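Local coordinates for protein post-proline cleaving enzyme (Rickettsia typhi, PDB 4HVT) that probably cleaves oligopeptides on the carboxyl side of proline, as a serine peptidase of the prolyl oligopeptidase family, at residues 361-366 against 424-429; 399-404 against 410-415. All blocks are in the same frame, centred on the assembly; numbering follows the deposited sequence.

Contact 1: residues 361-366 against 424-429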
loop_
_atom_site.group_PDB
_atom_site.type_symbol
_atom_site.label_atom_id
_atom_site.label_comp_id
_atom_site.label_asym_id
_atom_site.label_seq_id
_atom_site.Cartn_x
_atom_site.Cartn_y
_atom_site.Cartn_z
ATOM N N ARG A 361 21.974 4.067 14.965
ATOM C CA ARG A 361 20.809 4.823 15.416
ATOM C C ARG A 361 19.503 4.100 15.069
ATOM O O ARG A 361 19.408 3.437 14.029
ATOM C CB ARG A 361 20.779 6.219 14.726
ATOM C CG ARG A 361 21.908 7.108 15.212
ATOM C CD ARG A 361 21.656 7.633 16.611
ATOM N NE ARG A 361 22.634 8.617 17.016
ATOM C CZ ARG A 361 23.814 8.310 17.575
ATOM N NH1 ARG A 361 24.202 7.025 17.730
ATOM N NH2 ARG A 361 24.672 9.277 17.955
ATOM N N VAL A 362 18.497 4.327 15.903
ATOM C CA VAL A 362 17.128 3.933 15.617
ATOM C C VAL A 362 16.342 5.233 15.386
ATOM O O VAL A 362 16.471 6.172 16.165
ATOM C CB VAL A 362 16.541 3.245 16.820
ATOM C CG1 VAL A 362 15.106 2.853 16.536
ATOM C CG2 VAL A 362 17.445 2.050 17.212
ATOM N N PHE A 363 15.578 5.287 14.302
ATOM C CA PHE A 363 14.693 6.383 13.986
ATOM C C PHE A 363 13.258 5.969 14.291
ATOM O O PHE A 363 12.803 4.893 13.846
ATOM C CB PHE A 363 14.748 6.665 12.469
ATOM C CG PHE A 363 15.999 7.377 12.030
ATOM C CD1 PHE A 363 17.261 6.773 12.073
ATOM C CD2 PHE A 363 15.899 8.624 11.475
ATOM C CE1 PHE A 363 18.383 7.429 11.605
ATOM C CE2 PHE A 363 17.030 9.289 11.053
ATOM C CZ PHE A 363 18.236 8.717 11.079
ATOM N N LEU A 364 12.579 6.781 15.087
ATOM C CA LEU A 364 11.224 6.567 15.455
ATOM C C LEU A 364 10.435 7.685 14.806
ATOM O O LEU A 364 10.536 8.842 15.205
ATOM C CB LEU A 364 11.047 6.618 16.963
ATOM C CG LEU A 364 9.614 6.728 17.518
ATOM C CD1 LEU A 364 8.727 5.575 17.069
ATOM C CD2 LEU A 364 9.571 6.995 18.978
ATOM N N ALA A 365 9.632 7.285 13.835
ATOM C CA ALA A 365 8.788 8.194 13.094
ATOM C C ALA A 365 7.360 8.054 13.593
ATOM O O ALA A 365 6.817 6.936 13.716
ATOM C CB ALA A 365 8.897 7.937 11.613
ATOM N N THR A 366 6.738 9.169 13.910
ATOM C CA THR A 366 5.344 9.241 14.376
ATOM C C THR A 366 4.582 10.351 13.642
ATOM O O THR A 366 5.147 11.061 12.827
ATOM C CB THR A 366 5.254 9.525 15.897
ATOM O OG1 THR A 366 5.846 10.817 16.246
ATOM C CG2 THR A 366 5.998 8.440 16.697
ATOM N N TYR A 424 17.483 13.787 1.484
ATOM C CA TYR A 424 18.591 14.095 2.324
ATOM C C TYR A 424 19.425 12.866 2.623
ATOM O O TYR A 424 18.862 11.780 2.734
ATOM C CB TYR A 424 18.129 14.691 3.639
ATOM C CG TYR A 424 17.196 15.838 3.579
ATOM C CD1 TYR A 424 15.841 15.656 3.328
ATOM C CD2 TYR A 424 17.646 17.147 3.820
ATOM C CE1 TYR A 424 14.980 16.738 3.320
ATOM C CE2 TYR A 424 16.793 18.190 3.799
ATOM C CZ TYR A 424 15.470 18.001 3.517
ATOM O OH TYR A 424 14.591 19.102 3.495
ATOM N N LEU A 425 20.749 13.041 2.708
ATOM C CA LEU A 425 21.642 12.014 3.123
ATOM C C LEU A 425 21.846 12.156 4.618
ATOM O O LEU A 425 22.240 13.207 5.120
ATOM C CB LEU A 425 22.977 12.137 2.439
ATOM C CG LEU A 425 24.065 11.107 2.761
ATOM C CD1 LEU A 425 23.655 9.710 2.266
ATOM C CD2 LEU A 425 25.373 11.549 2.116
ATOM N N TRP A 426 21.601 11.079 5.344
ATOM C CA TRP A 426 22.003 11.021 6.742
ATOM C C TRP A 426 23.442 10.570 6.784
ATOM O O TRP A 426 23.760 9.461 6.400
ATOM C CB TRP A 426 21.098 10.024 7.493
ATOM C CG TRP A 426 21.426 9.811 8.958
ATOM C CD1 TRP A 426 22.103 8.720 9.482
ATOM C CD2 TRP A 426 21.064 10.631 10.080
ATOM N NE1 TRP A 426 22.172 8.826 10.860
ATOM C CE2 TRP A 426 21.575 9.988 11.254
ATOM C CE3 TRP A 426 20.398 11.856 10.218
ATOM C CZ2 TRP A 426 21.363 10.499 12.543
ATOM C CZ3 TRP A 426 20.207 12.374 11.481
ATOM C CH2 TRP A 426 20.696 11.688 12.645
ATOM N N VAL A 427 24.298 11.437 7.294
ATOM C CA VAL A 427 25.734 11.212 7.292
ATOM C C VAL A 427 26.184 10.663 8.628
ATOM O O VAL A 427 25.437 10.624 9.624
ATOM C CB VAL A 427 26.534 12.464 6.875
ATOM C CG1 VAL A 427 26.158 12.813 5.444
ATOM C CG2 VAL A 427 26.254 13.610 7.798
ATOM N N LYS A 428 27.413 10.200 8.636
ATOM C CA LYS A 428 27.908 9.420 9.773
ATOM C C LYS A 428 28.088 10.245 11.028
ATOM O O LYS A 428 28.136 9.669 12.115
ATOM C CB LYS A 428 29.230 8.718 9.467
ATOM C CG LYS A 428 29.453 8.362 8.006
ATOM C CD LYS A 428 30.909 7.975 7.769
ATOM C CE LYS A 428 31.860 9.147 7.921
ATOM N NZ LYS A 428 33.248 8.675 8.160
ATOM N N THR A 429 28.181 11.567 10.883
ATOM C CA THR A 429 28.190 12.515 11.995
ATOM C C THR A 429 26.762 12.884 12.471
ATOM O O THR A 429 26.548 13.831 13.229
ATOM C CB THR A 429 28.944 13.800 11.589
ATOM O OG1 THR A 429 28.313 14.394 10.448
ATOM C CG2 THR A 429 30.403 13.471 11.250
#

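Contact 2: residues 399-404 against 410-415. With EDO (1,2-ethanediol), chain G.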
loop_
_atom_site.group_PDB
_atom_site.type_symbol
_atom_site.label_atom_id
_atom_site.label_comp_id
_atom_site.label_asym_id
_atom_site.label_seq_id
_atom_site.Cartn_x
_atom_site.Cartn_y
_atom_site.Cartn_z
ATOM N N PHE A 399 7.328 12.458 6.272
ATOM C CA PHE A 399 8.653 11.862 6.403
ATOM C C PHE A 399 8.706 10.442 5.893
ATOM O O PHE A 399 7.825 9.632 6.162
ATOM C CB PHE A 399 9.067 11.894 7.867
ATOM C CG PHE A 399 10.438 11.339 8.161
ATOM C CD1 PHE A 399 11.552 12.152 8.136
ATOM C CD2 PHE A 399 10.584 10.009 8.560
ATOM C CE1 PHE A 399 12.830 11.636 8.449
ATOM C CE2 PHE A 399 11.818 9.496 8.900
ATOM C CZ PHE A 399 12.956 10.299 8.832
ATOM N N GLY A 400 9.785 10.127 5.176
ATOM C CA GLY A 400 10.064 8.777 4.784
ATOM C C GLY A 400 11.538 8.530 4.761
ATOM O O GLY A 400 12.358 9.494 4.755
ATOM N N MET A 401 11.901 7.252 4.775
ATOM C CA MET A 401 13.337 6.944 4.686
ATOM C C MET A 401 13.590 5.490 4.290
ATOM O O MET A 401 12.719 4.664 4.432
ATOM C CB MET A 401 14.072 7.279 5.985
ATOM C CG MET A 401 13.781 6.338 7.160
ATOM S SD MET A 401 14.598 6.884 8.681
ATOM C CE MET A 401 16.249 6.444 8.500
ATOM N N SER A 402 14.814 5.261 3.805
ATOM C CA SER A 402 15.327 3.901 3.545
ATOM C C SER A 402 16.631 3.774 4.325
ATOM O O SER A 402 17.437 4.697 4.355
ATOM C CB SER A 402 15.586 3.662 2.059
ATOM O OG SER A 402 16.502 4.548 1.457
ATOM N N SER A 403 16.818 2.635 4.992
ATOM C CA SER A 403 18.049 2.426 5.774
ATOM C C SER A 403 18.159 0.968 6.137
ATOM O O SER A 403 17.169 0.218 6.039
ATOM C CB SER A 403 18.090 3.264 7.050
ATOM O OG SER A 403 17.157 2.771 8.025
ATOM N N TYR A 404 19.363 0.616 6.541
ATOM C CA TYR A 404 19.679 -0.751 7.044
ATOM C C TYR A 404 20.641 -0.648 8.196
ATOM O O TYR A 404 21.523 0.217 8.245
ATOM C CB TYR A 404 20.398 -1.583 5.994
ATOM C CG TYR A 404 19.734 -1.782 4.674
ATOM C CD1 TYR A 404 18.853 -2.794 4.467
ATOM C CD2 TYR A 404 20.093 -0.987 3.607
ATOM C CE1 TYR A 404 18.278 -3.013 3.220
ATOM C CE2 TYR A 404 19.527 -1.175 2.365
ATOM C CZ TYR A 404 18.637 -2.180 2.175
ATOM O OH TYR A 404 18.069 -2.379 0.930
ATOM N N ALA A 410 21.980 6.766 5.267
ATOM C CA ALA A 410 20.581 6.487 4.935
ATOM C C ALA A 410 20.060 7.644 4.064
ATOM O O ALA A 410 20.644 8.722 4.078
ATOM C CB ALA A 410 19.738 6.378 6.204
ATOM N N LEU A 411 18.994 7.396 3.337
ATOM C CA LEU A 411 18.308 8.431 2.551
ATOM C C LEU A 411 16.964 8.747 3.135
ATOM O O LEU A 411 16.137 7.835 3.371
ATOM C CB LEU A 411 18.178 8.065 1.089
ATOM C CG LEU A 411 19.527 7.932 0.352
ATOM C CD1 LEU A 411 19.348 7.276 -0.993
ATOM C CD2 LEU A 411 20.220 9.294 0.211
ATOM N N ILE A 412 16.738 10.031 3.365
ATOM C CA ILE A 412 15.534 10.539 4.036
ATOM C C ILE A 412 14.773 11.356 2.997
ATOM O O ILE A 412 15.410 12.098 2.247
ATOM C CB ILE A 412 15.920 11.419 5.264
ATOM C CG1 ILE A 412 16.171 10.569 6.564
ATOM C CG2 ILE A 412 14.821 12.385 5.624
ATOM C CD1 ILE A 412 17.174 9.535 6.391
ATOM N N THR A 413 13.444 11.246 2.978
ATOM C CA THR A 413 12.647 12.227 2.248
ATOM C C THR A 413 11.825 13.073 3.213
ATOM O O THR A 413 11.294 12.538 4.211
ATOM C CB THR A 413 11.754 11.595 1.179
ATOM O OG1 THR A 413 10.851 10.630 1.767
ATOM C CG2 THR A 413 12.612 10.931 0.170
ATOM N N ILE A 414 11.655 14.362 2.906
ATOM C CA ILE A 414 10.705 15.220 3.615
ATOM C C ILE A 414 9.956 15.995 2.520
ATOM O O ILE A 414 10.565 16.447 1.515
ATOM C CB ILE A 414 11.327 16.194 4.637
ATOM C CG1 ILE A 414 12.353 15.518 5.553
ATOM C CG2 ILE A 414 10.280 16.834 5.518
ATOM C CD1 ILE A 414 13.191 16.420 6.409
ATOM N N GLU A 415 8.660 16.141 2.720
ATOM C CA GLU A 415 7.769 16.786 1.756
ATOM C C GLU A 415 6.530 17.288 2.483
ATOM O O GLU A 415 6.327 17.027 3.694
ATOM C CB GLU A 415 7.299 15.782 0.699
ATOM C CG GLU A 415 6.333 14.708 1.228
ATOM C CD GLU A 415 6.288 13.546 0.288
ATOM O OE1 GLU A 415 5.355 13.433 -0.537
ATOM O OE2 GLU A 415 7.235 12.706 0.326
HETATM C C1 EDO G . 9.145 9.403 -2.144
HETATM O O1 EDO G . 8.417 8.235 -1.779
HETATM C C2 EDO G . 8.382 10.670 -1.805
HETATM O O2 EDO G . 7.477 10.420 -0.742
HETATM O O HOH W 1 19.428 4.417 2.007
#

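Contact 1: residues 361-366 against 424-429
F363 drives the edge of its ring into the face of the W426 indole. Its CZ is the leading atom: F363 CZ stands 3.6 Å from W426 CD2, over the shared part of the bicyclic ring, with F363 CE1 following toward W426 CE2 and NE1. The centre of the phenyl ring and that of the indole's six-membered ring are 4.9 Å apart, and the planes meet at 75°, so this is a T-shaped stack. R361 adds a lighter touch at the same indole, its CG 4.3 Å from W426 CZ2 and oblique to the ring. The two aromatic side chains reach for each other from opposite directions. W426 gets there with CG anti to its backbone N (chi1 178°), whereas F363 has CG anti to its carbonyl carbon. Behind them lie two different sheets. F363 sits on strand 362-368, hydrogen-bonded through its backbone to S356, and W426 on strand 422-426, packed against A410 of the neighbouring strand 410-415. The backbones stay well apart, and what joins them is a buried meeting of side chains between neighbouring sheets of the N-terminal beta-propeller. Chemically, the edge-to-face geometry points the phenyl C-H edge at the indole pi face, a weak, mainly dispersive attraction, and nothing polar bonds the two segments.

Contact 2: residues 399-404 against 410-415
The F399 ring lies obliquely beside I412, with F399 CE1 3.5 Å from I412 CG2 and F399 CZ near I412 CG1. At CD1 the same ring meets I414 CG1, again obliquely, at 4.3 Å. With CG anti to its backbone N (chi1 -179°), F399 leans toward strand 410-415, past its direct partner I414 to I412. M401 runs alongside I412, pointing the same way, and a bend at chi3 (-77°) brings M401 CE within 3.9 Å of I412 CD1 and loosely up to A410 CB. These apolar groups line the face turned toward strand 362-368, where F399 meets A365.

The backbones of the two strands form an antiparallel hairpin. G400 and T413 form one hydrogen-bonded pair, G400 N to T413 O and T413 N to G400 O, the latter at 2.7 Å with the donor well above the carbonyl plane. S402 and L411 form the other: S402 N to L411 O is 2.9 Å, and the return bond from L411 N to S402 O is longer, at 3.3 Å. Between these pairs, the CA of M401 approaches L411 O at 3.2 Å, a CA-H...O contact.

The other face carries S402, L411 and T413. S402 OG bonds to G76 O and to a water, while S403 OG, near the turn, reaches T357 O and S356 OG. E415 OE2 accepts a 2.5 Å hydrogen bond from O2 of an ethanediol that probably came from the crystallisation liquor, and its OE1 takes the backbone N of F496. The hairpin thus joins the first two strands of a four-stranded propeller blade by backbone bonds, presents hydrocarbon to the adjoining propeller sheet, and has polar groups tied to other parts of the chain.

Contact 1 is buried side-chain packing between two sheets of the propeller, whereas contact 2 is a partly buried pairing of strands within one of them. They share that sheet: strand 410-415 of contact 2 is hydrogen-bonded next to strand 422-426 of contact 1, with Y424 N probably bonded to I412 O and W426 N to A410 O. The interface between sheets is continuous as well, since F363 CD2 packs 3.5 Å from M401 SD, placing the phenyl ring against both an indole and a thioether. Backbone bonds dominate within the sheet; between sheets, aromatic and aliphatic surfaces take over.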